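Local coordinates for conserved domain protein (Bacillus anthracis, PDB 3FBQ) that is of unknown function but carries two all-beta domains, both with sequence families of the E-set clan of immunoglobulin-like folds, at residues L31-E36 / W137-T142; V40-N45 / W119-I124. All blocks are in the same frame, centred on the assembly; numbering follows the deposited sequence.

Contact 1. Residues L31-E36 / W137-T142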
# COMPACT_ATOMS: atom_id res chain seq x y z
N LEU A 31 -4.86 -19.75 -15.96
CA LEU A 31 -4.15 -18.88 -16.87
C LEU A 31 -2.63 -18.77 -16.81
O LEU A 31 -2.00 -18.53 -17.82
CB LEU A 31 -4.86 -17.57 -17.11
CG LEU A 31 -5.45 -16.59 -16.11
CD1 LEU A 31 -4.40 -15.56 -15.82
CD2 LEU A 31 -6.55 -15.95 -16.87
N ASN A 32 -2.02 -19.02 -15.68
CA ASN A 32 -0.58 -19.03 -15.68
C ASN A 32 -0.01 -17.82 -16.44
O ASN A 32 0.99 -17.87 -17.09
CB ASN A 32 -0.04 -20.38 -16.17
CG ASN A 32 -0.62 -21.54 -15.41
OD1 ASN A 32 -0.73 -21.51 -14.17
ND2 ASN A 32 -1.03 -22.57 -16.14
N MET A 33 -0.69 -16.69 -16.35
CA MET A 33 -0.14 -15.44 -16.89
C MET A 33 0.89 -14.79 -15.91
O MET A 33 0.64 -14.69 -14.70
CB MET A 33 -1.29 -14.57 -17.35
CG MET A 33 -1.30 -13.17 -16.92
SD MET A 33 -2.81 -12.42 -17.65
CE MET A 33 -2.11 -11.62 -19.13
N THR A 34 2.07 -14.43 -16.43
CA THR A 34 3.21 -14.01 -15.61
C THR A 34 3.62 -12.54 -15.76
O THR A 34 3.53 -12.00 -16.84
CB THR A 34 4.47 -14.85 -15.91
OG1 THR A 34 4.10 -16.22 -16.00
CG2 THR A 34 5.46 -14.74 -14.82
N ARG A 35 4.07 -11.95 -14.66
CA ARG A 35 4.71 -10.65 -14.59
C ARG A 35 6.04 -10.74 -13.86
O ARG A 35 6.13 -11.36 -12.81
CB ARG A 35 3.81 -9.65 -13.85
CG ARG A 35 3.12 -8.64 -14.78
CD ARG A 35 2.62 -9.33 -16.02
NE ARG A 35 1.30 -8.87 -16.42
CZ ARG A 35 0.52 -9.47 -17.31
NH1 ARG A 35 0.89 -10.61 -17.92
NH2 ARG A 35 -0.64 -8.92 -17.58
N GLU A 36 7.09 -10.13 -14.42
CA GLU A 36 8.39 -10.16 -13.74
C GLU A 36 9.24 -8.88 -13.66
O GLU A 36 9.70 -8.41 -14.68
CB GLU A 36 9.26 -11.24 -14.35
CG GLU A 36 10.21 -11.71 -13.29
CD GLU A 36 11.20 -12.68 -13.78
OE1 GLU A 36 12.37 -12.50 -13.39
OE2 GLU A 36 10.81 -13.60 -14.54
N TRP A 137 3.90 -5.01 -10.36
CA TRP A 137 3.54 -6.21 -11.05
C TRP A 137 2.06 -6.09 -11.16
O TRP A 137 1.41 -5.97 -10.15
CB TRP A 137 3.88 -7.41 -10.20
CG TRP A 137 5.36 -7.62 -9.84
CD1 TRP A 137 6.20 -8.51 -10.40
CD2 TRP A 137 6.14 -6.92 -8.82
NE1 TRP A 137 7.47 -8.41 -9.83
CE2 TRP A 137 7.45 -7.46 -8.85
CE3 TRP A 137 5.87 -5.87 -7.92
CZ2 TRP A 137 8.47 -7.01 -8.00
CZ3 TRP A 137 6.86 -5.43 -7.08
CH2 TRP A 137 8.16 -5.98 -7.12
N ASN A 138 1.51 -6.05 -12.36
CA ASN A 138 0.11 -5.70 -12.57
C ASN A 138 -0.57 -6.70 -13.46
O ASN A 138 0.02 -7.14 -14.45
CB ASN A 138 0.01 -4.33 -13.22
CG ASN A 138 0.70 -3.26 -12.41
OD1 ASN A 138 1.19 -2.29 -12.96
ND2 ASN A 138 0.83 -3.47 -11.08
N PHE A 139 -1.80 -7.08 -13.13
CA PHE A 139 -2.64 -7.81 -14.07
C PHE A 139 -3.95 -7.09 -14.10
O PHE A 139 -4.52 -6.75 -13.05
CB PHE A 139 -2.84 -9.28 -13.68
CG PHE A 139 -1.57 -10.02 -13.27
CD1 PHE A 139 -1.07 -11.04 -14.04
CD2 PHE A 139 -0.90 -9.69 -12.08
CE1 PHE A 139 0.12 -11.73 -13.65
CE2 PHE A 139 0.28 -10.34 -11.70
CZ PHE A 139 0.79 -11.38 -12.46
N ALA A 140 -4.43 -6.85 -15.33
CA ALA A 140 -5.75 -6.25 -15.60
C ALA A 140 -6.55 -7.24 -16.44
O ALA A 140 -6.24 -7.44 -17.60
CB ALA A 140 -5.56 -4.96 -16.38
N LEU A 141 -7.59 -7.85 -15.91
CA LEU A 141 -8.31 -8.80 -16.76
C LEU A 141 -9.78 -8.98 -16.35
O LEU A 141 -10.17 -8.65 -15.24
CB LEU A 141 -7.51 -10.12 -16.85
CG LEU A 141 -6.97 -10.65 -15.52
CD1 LEU A 141 -7.79 -11.81 -15.22
CD2 LEU A 141 -5.52 -11.10 -15.59
N THR A 142 -10.65 -9.45 -17.23
CA THR A 142 -12.03 -9.60 -16.74
C THR A 142 -12.40 -11.11 -16.80
O THR A 142 -12.01 -11.81 -17.75
CB THR A 142 -12.97 -8.73 -17.53
OG1 THR A 142 -13.24 -9.37 -18.76
CG2 THR A 142 -12.28 -7.41 -17.95
O HOH W 1 -2.13 -6.50 -17.35
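Strands 31-36 and 137-142 run roughly antiparallel, at 149°, and their axes come within 6.9 Å, R35 lying against W137. Within this chain they are the outermost strands of two different sheets, and they meet at one side of an antiparallel beta sandwich. No backbone hydrogen bond joins them; side chains close the seam. R35 does most of this. The R35 chain bends at chi2 and chi3, and its NE comes up to the N138 carbonyl. R35 NE donates to N138 O at 2.9 Å, nearly along the C=O axis, with the acceptor tilted somewhat from the guanidinium plane. NH1 turns back to its own strand and bonds to T34 O. The guanidinium also lies over one face of the F139 ring, their planes 17° apart, with CD1 of F139 over the guanidinium centre. The F139 CG is anti to the carbonyl carbon (chi1 -46°), and the ring lies between M33 and R35. F139 CZ touches R35 CB at 3.7 Å, and M33 O sits at the ring edge. M33 packs beside the ring, CG to F139 CD1 3.6 Å, and its sulfur SD meets L141 CD2 at 3.7 Å. W137 presents a ring edge to R35 O, while its NE1 is hydrogen-bonded to V40 O. T34, R35 and E36 also pair in an antiparallel ladder with a strand of the second subunit, so this sheet continues across the interface. One water completes the seam: it accepts from R35 NH2 at 2.9 Å and from A140 N at 3.1 Å.

Contact 2. Residues V40-N45 / W119-I124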
# COMPACT_ATOMS: atom_id res chain seq x y z
N VAL A 40 11.64 -10.78 -9.06
CA VAL A 40 10.41 -11.40 -8.62
C VAL A 40 9.38 -11.70 -9.78
O VAL A 40 8.81 -10.80 -10.41
CB VAL A 40 9.76 -10.52 -7.46
CG1 VAL A 40 8.53 -11.19 -6.80
CG2 VAL A 40 10.81 -10.16 -6.41
N LYS A 41 9.11 -12.98 -9.98
CA LYS A 41 8.16 -13.46 -10.95
C LYS A 41 6.88 -13.73 -10.22
O LYS A 41 6.87 -14.60 -9.35
CB LYS A 41 8.73 -14.76 -11.54
CG LYS A 41 8.10 -15.21 -12.86
CD LYS A 41 8.79 -16.39 -13.53
CE LYS A 41 7.87 -16.91 -14.64
NZ LYS A 41 8.13 -18.29 -15.21
N VAL A 42 5.81 -12.98 -10.51
CA VAL A 42 4.45 -13.29 -10.01
C VAL A 42 3.58 -13.90 -11.14
O VAL A 42 3.50 -13.30 -12.19
CB VAL A 42 3.70 -12.07 -9.46
CG1 VAL A 42 2.25 -12.48 -8.95
CG2 VAL A 42 4.52 -11.35 -8.34
N THR A 43 3.00 -15.10 -10.89
CA THR A 43 2.07 -15.79 -11.76
C THR A 43 0.72 -15.84 -11.14
O THR A 43 0.58 -16.07 -9.94
CB THR A 43 2.52 -17.20 -11.94
OG1 THR A 43 3.83 -17.10 -12.47
CG2 THR A 43 1.63 -17.99 -13.00
N ILE A 44 -0.31 -15.63 -11.95
CA ILE A 44 -1.69 -15.71 -11.49
C ILE A 44 -2.41 -16.92 -12.08
O ILE A 44 -2.88 -16.88 -13.21
CB ILE A 44 -2.48 -14.43 -11.84
CG1 ILE A 44 -2.70 -13.59 -10.59
CG2 ILE A 44 -3.80 -14.79 -12.49
CD1 ILE A 44 -4.06 -12.91 -10.54
N ASN A 45 -2.48 -18.00 -11.30
CA ASN A 45 -2.71 -19.32 -11.86
C ASN A 45 -4.19 -19.57 -12.17
O ASN A 45 -4.65 -19.27 -13.27
CB ASN A 45 -2.20 -20.40 -10.90
CG ASN A 45 -0.68 -20.45 -10.84
OD1 ASN A 45 -0.03 -20.87 -11.80
ND2 ASN A 45 -0.12 -20.02 -9.72
N TRP A 119 -5.23 -6.63 -10.45
CA TRP A 119 -4.32 -6.99 -9.37
C TRP A 119 -3.04 -6.16 -9.47
O TRP A 119 -2.24 -6.35 -10.37
CB TRP A 119 -4.02 -8.50 -9.41
CG TRP A 119 -3.46 -8.99 -8.14
CD1 TRP A 119 -3.66 -8.45 -6.90
CD2 TRP A 119 -2.60 -10.11 -7.95
NE1 TRP A 119 -2.99 -9.17 -5.95
CE2 TRP A 119 -2.31 -10.19 -6.56
CE3 TRP A 119 -2.04 -11.07 -8.82
CZ2 TRP A 119 -1.50 -11.18 -6.02
CZ3 TRP A 119 -1.26 -12.08 -8.29
CH2 TRP A 119 -0.98 -12.12 -6.90
N ASN A 120 -2.88 -5.21 -8.58
CA ASN A 120 -1.80 -4.23 -8.72
C ASN A 120 -0.84 -4.36 -7.54
O ASN A 120 -1.19 -3.94 -6.41
CB ASN A 120 -2.32 -2.75 -8.82
CG ASN A 120 -3.23 -2.49 -10.04
OD1 ASN A 120 -2.99 -3.01 -11.15
ND2 ASN A 120 -4.28 -1.71 -9.84
N ILE A 121 0.35 -4.95 -7.78
CA ILE A 121 1.26 -5.18 -6.66
C ILE A 121 2.30 -4.15 -6.64
O ILE A 121 2.90 -3.88 -7.67
CB ILE A 121 1.89 -6.53 -6.70
CG1 ILE A 121 0.79 -7.55 -6.48
CG2 ILE A 121 3.07 -6.64 -5.59
CD1 ILE A 121 1.16 -8.92 -7.04
N GLU A 122 2.52 -3.54 -5.50
CA GLU A 122 3.52 -2.48 -5.50
C GLU A 122 4.75 -2.83 -4.69
O GLU A 122 5.62 -2.02 -4.55
CB GLU A 122 2.97 -1.16 -5.03
CG GLU A 122 1.47 -1.05 -5.00
CD GLU A 122 1.03 0.10 -4.05
OE1 GLU A 122 0.45 1.06 -4.63
OE2 GLU A 122 1.30 0.05 -2.76
N GLY A 123 4.85 -4.05 -4.20
CA GLY A 123 5.93 -4.36 -3.30
C GLY A 123 5.75 -5.68 -2.61
O GLY A 123 4.65 -6.19 -2.47
N ILE A 124 6.87 -6.22 -2.20
CA ILE A 124 6.93 -7.43 -1.40
C ILE A 124 7.76 -7.06 -0.22
O ILE A 124 8.96 -6.78 -0.36
CB ILE A 124 7.70 -8.54 -2.11
CG1 ILE A 124 7.15 -8.70 -3.53
CG2 ILE A 124 7.52 -9.83 -1.37
CD1 ILE A 124 5.66 -9.10 -3.56
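V42 and W119 meet tip to tip between strands 40-45 and 119-124. The strand axes stay 10.3 Å apart and are turned by 128°, too far for backbone pairing, and no hydrogen bond crosses. The packed part is apolar and buried. W119 holds CG anti to its backbone N (chi1 -162°), and the six-membered part of its indole extends toward the other sheet. V42 CG1, also anti to its backbone N (chi1 180°), touches W119 CZ3 at 3.6 Å and CH2 at 3.8 Å. I44 crosses the same end of the indole, near CE3 and CZ3; its exact spacing there is doubtful. I121 lies over one face of the W119 ring, with CD1 3.6 Å above the plane and offset toward the rim. I121 CD1 also reaches V42 CG1 at 4.2 Å. Between these two strands the fit is looser at V40 and I124, whose CG1 branches stand 4.3 Å apart; I133 packs on V40 and I72 on I124. K41 and E122 lie on the outer faces, where both meet the second subunit: K41 NZ bonds to P221 O of that subunit. E122 and G123 both face L73 and form a classic beta bulge. Y58 meets the W119 ring, and L60 packs on V40 and V42. Apolar residues from two facing sheets, meeting in one layer, are typical of the core of a beta sandwich.

How the contacts relate
Both contacts join the same two sheets. Strands 29-37 and 40-49 are neighbours in one, strands 114-126 and 131-144 in the other. Contact 2 lies in the buried core between the sheets. Contact 1, its centre about 8 Å from that of contact 2, lies where the outermost strands of this chain meet and is partly buried. The chemistry follows this: contact 2 is wholly apolar, while contact 1 adds an arginine, a backbone acceptor and a water to its apolar packing. Backbone pairing links them, with F139 O and W119 N 2.7 Å apart in a probable hydrogen bond. Both contacts also touch the second subunit, contact 1 through its outermost strand and contact 2 through outward-facing side chains.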